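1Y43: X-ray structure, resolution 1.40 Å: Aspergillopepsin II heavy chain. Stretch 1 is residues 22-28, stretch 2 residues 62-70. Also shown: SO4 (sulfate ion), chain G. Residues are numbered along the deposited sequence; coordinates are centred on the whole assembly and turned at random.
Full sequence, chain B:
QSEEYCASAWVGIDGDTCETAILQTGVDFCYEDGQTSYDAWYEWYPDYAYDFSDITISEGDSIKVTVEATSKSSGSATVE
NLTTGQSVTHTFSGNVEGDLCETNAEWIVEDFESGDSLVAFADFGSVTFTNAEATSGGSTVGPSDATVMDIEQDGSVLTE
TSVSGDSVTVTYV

Stretch 1, residues 22-28: ILQTGVD
Stretch 2 62-70: SIKVTVEAT

Two strands pack together in the heavy chain of aspergillopepsin II. Residues 22-28 and the strand beginning at Ser 62 are both extended, with phi between -93° and -174° and psi mostly from 116° at Leu 23 to 156° at Gln 24; Gly 26 departs furthest, at -174/-159. The strands run nearly antiparallel, their N-to-C directions 167° apart, and their axes approach to 6.7 Å. In register, Gln 24 CA lies 6.4 Å from Val 67 CA, Gly 26 CA 6.6 Å from Val 65 CA, and Val 27 CA 9.0 Å from Ile 63 CA, so the chains diverge toward Ile 63. No hydrogen bond joins them; side chains fill the space between, and 351 Å² is buried, both sides summed.

The apolar contacts come from alternation along each strand, which turns Leu 23, Thr 25 and Val 27 toward Ile 63, Val 65 and Val 67, which point back. Leu 23 (chi1 t, chi2 p) and Val 67 (chi1 m, -71°) give up the most area, and Leu 23 CG meets Val 67 CB at 3.7 Å. At the wider end Val 27 (chi1 t) and Ile 63 (chi1 m, chi2 m) touch more loosely, Val 27 CG2 to Ile 63 CG2 4.4 Å. Branched aliphatic side chains suit this buried, extended setting, being compact and without polar groups to satisfy.

Thr 25 (chi1 t, -163°) presents its methyl to the other strand: Thr 25 CG2 lies 4.0 Å from Val 65 CB, 3.9 Å from Val 67 CG1 and 3.9 Å from Thr 66 O. Its hydroxyl is hydrogen-bonded elsewhere in the structure, so the buried residue keeps its polar atom satisfied. Leu 23 CD2 approaches Glu 68 O to 3.5 Å, a van der Waals contact. The valines also reach main chain: Val 67 CG1 to Gln 24 CA is 3.9 Å, and Val 65 CG1 to Gly 26 CA 4.3 Å. Gly 26 thus contributes backbone alone.

Gln 24 (chi1 p, chi2 t), Thr 66 (chi1 m) and Glu 68 (chi1 m, chi2 t) direct CA-to-CB away from the partner strand. Thr 66 and Glu 68 are partly exposed, as befits their polar side chains, whereas Gln 24 is buried.

Lys 64, out of reach of the first stretch, extends with all four chi angles t. Its ammonium donates a hydrogen bond from Lys 64 NZ to sulfate O2 at 3.0 Å and a weak one from Lys 64 NZ to sulfate O4 at 3.1 Å, pairing opposite charges; the ion probably comes from the crystallisation liquor.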

# COMPACT_ATOMS: atom_id res chain seq x y z
N ILE B 22 -11.86 2.75 0.41
CA ILE B 22 -10.42 2.80 0.19
C ILE B 22 -10.18 2.17 -1.17
O ILE B 22 -10.64 1.06 -1.44
CB ILE B 22 -9.58 1.95 1.17
CG1 ILE B 22 -9.99 2.17 2.62
CG2 ILE B 22 -8.10 2.31 0.98
CD1 ILE B 22 -9.13 1.42 3.61
N LEU B 23 -9.53 2.92 -2.06
CA LEU B 23 -9.17 2.42 -3.38
C LEU B 23 -7.66 2.14 -3.19
O LEU B 23 -6.87 3.07 -2.99
CB LEU B 23 -9.40 3.47 -4.46
CG LEU B 23 -8.73 3.23 -5.82
CD1 LEU B 23 -9.08 1.86 -6.40
CD2 LEU B 23 -9.12 4.33 -6.78
N GLN B 24 -7.27 0.87 -3.29
CA GLN B 24 -5.87 0.52 -3.04
C GLN B 24 -5.40 -0.66 -3.87
O GLN B 24 -6.21 -1.46 -4.37
CB GLN B 24 -5.71 0.16 -1.57
CG GLN B 24 -6.73 -0.87 -1.11
CD GLN B 24 -6.71 -1.16 0.38
OE1 GLN B 24 -5.76 -0.86 1.10
NE2 GLN B 24 -7.77 -1.80 0.81
N THR B 25 -4.10 -0.73 -4.08
CA THR B 25 -3.51 -1.82 -4.85
C THR B 25 -2.10 -2.01 -4.33
O THR B 25 -1.42 -1.05 -3.94
CB THR B 25 -3.54 -1.54 -6.37
OG1 THR B 25 -3.32 -2.78 -7.07
CG2 THR B 25 -2.45 -0.54 -6.78
N GLY B 26 -1.65 -3.26 -4.29
CA GLY B 26 -0.32 -3.53 -3.79
C GLY B 26 0.12 -4.96 -3.91
O GLY B 26 -0.44 -5.75 -4.68
N VAL B 27 1.11 -5.31 -3.09
CA VAL B 27 1.71 -6.62 -3.11
C VAL B 27 1.87 -7.17 -1.70
O VAL B 27 2.15 -6.41 -0.77
CB VAL B 27 3.13 -6.52 -3.72
CG1 VAL B 27 3.86 -7.84 -3.60
CG2 VAL B 27 3.05 -6.08 -5.18
N ASP B 28 1.60 -8.47 -1.53
CA ASP B 28 1.78 -9.15 -0.25
C ASP B 28 3.07 -9.95 -0.33
O ASP B 28 3.41 -10.46 -1.40
CB ASP B 28 0.66 -10.17 0.01
CG ASP B 28 -0.63 -9.55 0.49
OD1 ASP B 28 -0.68 -8.35 0.76
OD2 ASP B 28 -1.62 -10.29 0.62
N SER B 62 11.28 -4.59 -9.43
CA SER B 62 10.86 -3.21 -9.28
C SER B 62 9.41 -3.14 -9.69
O SER B 62 9.04 -3.51 -10.82
CB SER B 62 11.68 -2.31 -10.19
OG SER B 62 12.97 -2.12 -9.65
N ILE B 63 8.58 -2.68 -8.76
CA ILE B 63 7.15 -2.59 -8.99
C ILE B 63 6.68 -1.15 -8.94
O ILE B 63 7.18 -0.36 -8.14
CB ILE B 63 6.40 -3.36 -7.87
CG1 ILE B 63 6.88 -4.81 -7.80
CG2 ILE B 63 4.90 -3.27 -8.05
CD1 ILE B 63 6.74 -5.60 -9.09
N LYS B 64 5.77 -0.79 -9.84
CA LYS B 64 5.18 0.55 -9.82
C LYS B 64 3.68 0.34 -9.63
O LYS B 64 3.05 -0.40 -10.39
CB LYS B 64 5.45 1.31 -11.13
CG LYS B 64 4.86 2.71 -11.13
CD LYS B 64 5.26 3.48 -12.37
CE LYS B 64 4.61 4.85 -12.43
NZ LYS B 64 4.84 5.48 -13.77
N VAL B 65 3.13 0.92 -8.57
CA VAL B 65 1.71 0.80 -8.30
C VAL B 65 1.03 2.16 -8.42
O VAL B 65 1.56 3.18 -7.97
CB VAL B 65 1.43 0.21 -6.89
CG1 VAL B 65 1.73 -1.27 -6.87
CG2 VAL B 65 2.25 0.94 -5.81
N THR B 66 -0.19 2.15 -8.96
CA THR B 66 -0.95 3.37 -9.17
C THR B 66 -2.45 3.16 -9.00
O THR B 66 -2.98 2.16 -9.48
CB THR B 66 -0.76 3.86 -10.63
OG1 THR B 66 0.63 4.06 -10.90
CG2 THR B 66 -1.53 5.14 -10.90
N VAL B 67 -3.10 4.07 -8.28
CA VAL B 67 -4.57 4.05 -8.18
C VAL B 67 -5.01 5.42 -8.72
O VAL B 67 -4.33 6.43 -8.52
CB VAL B 67 -5.16 3.84 -6.75
CG1 VAL B 67 -4.92 2.41 -6.28
CG2 VAL B 67 -4.63 4.86 -5.76
N GLU B 68 -6.11 5.42 -9.45
CA GLU B 68 -6.66 6.64 -10.04
C GLU B 68 -8.17 6.61 -9.86
O GLU B 68 -8.81 5.57 -10.05
CB GLU B 68 -6.33 6.69 -11.53
CG GLU B 68 -4.85 6.86 -11.87
CD GLU B 68 -4.58 6.82 -13.39
OE1 GLU B 68 -5.56 6.84 -14.18
OE2 GLU B 68 -3.38 6.78 -13.80
N ALA B 69 -8.74 7.76 -9.49
CA ALA B 69 -10.19 7.87 -9.30
C ALA B 69 -10.73 8.78 -10.39
O ALA B 69 -10.27 9.91 -10.53
CB ALA B 69 -10.50 8.47 -7.94
N THR B 70 -11.66 8.27 -11.19
CA THR B 70 -12.27 9.08 -12.24
C THR B 70 -13.54 9.79 -11.72
O THR B 70 -14.08 10.70 -12.36
CB THR B 70 -12.56 8.24 -13.51
OG1 THR B 70 -13.28 7.06 -13.15
CG2 THR B 70 -11.25 7.84 -14.19
S SO4 G . 5.19 3.72 -16.90
O1 SO4 G . 5.40 2.42 -17.65
O2 SO4 G . 6.32 3.90 -15.91
O3 SO4 G . 5.17 4.88 -17.87
O4 SO4 G . 3.88 3.66 -16.15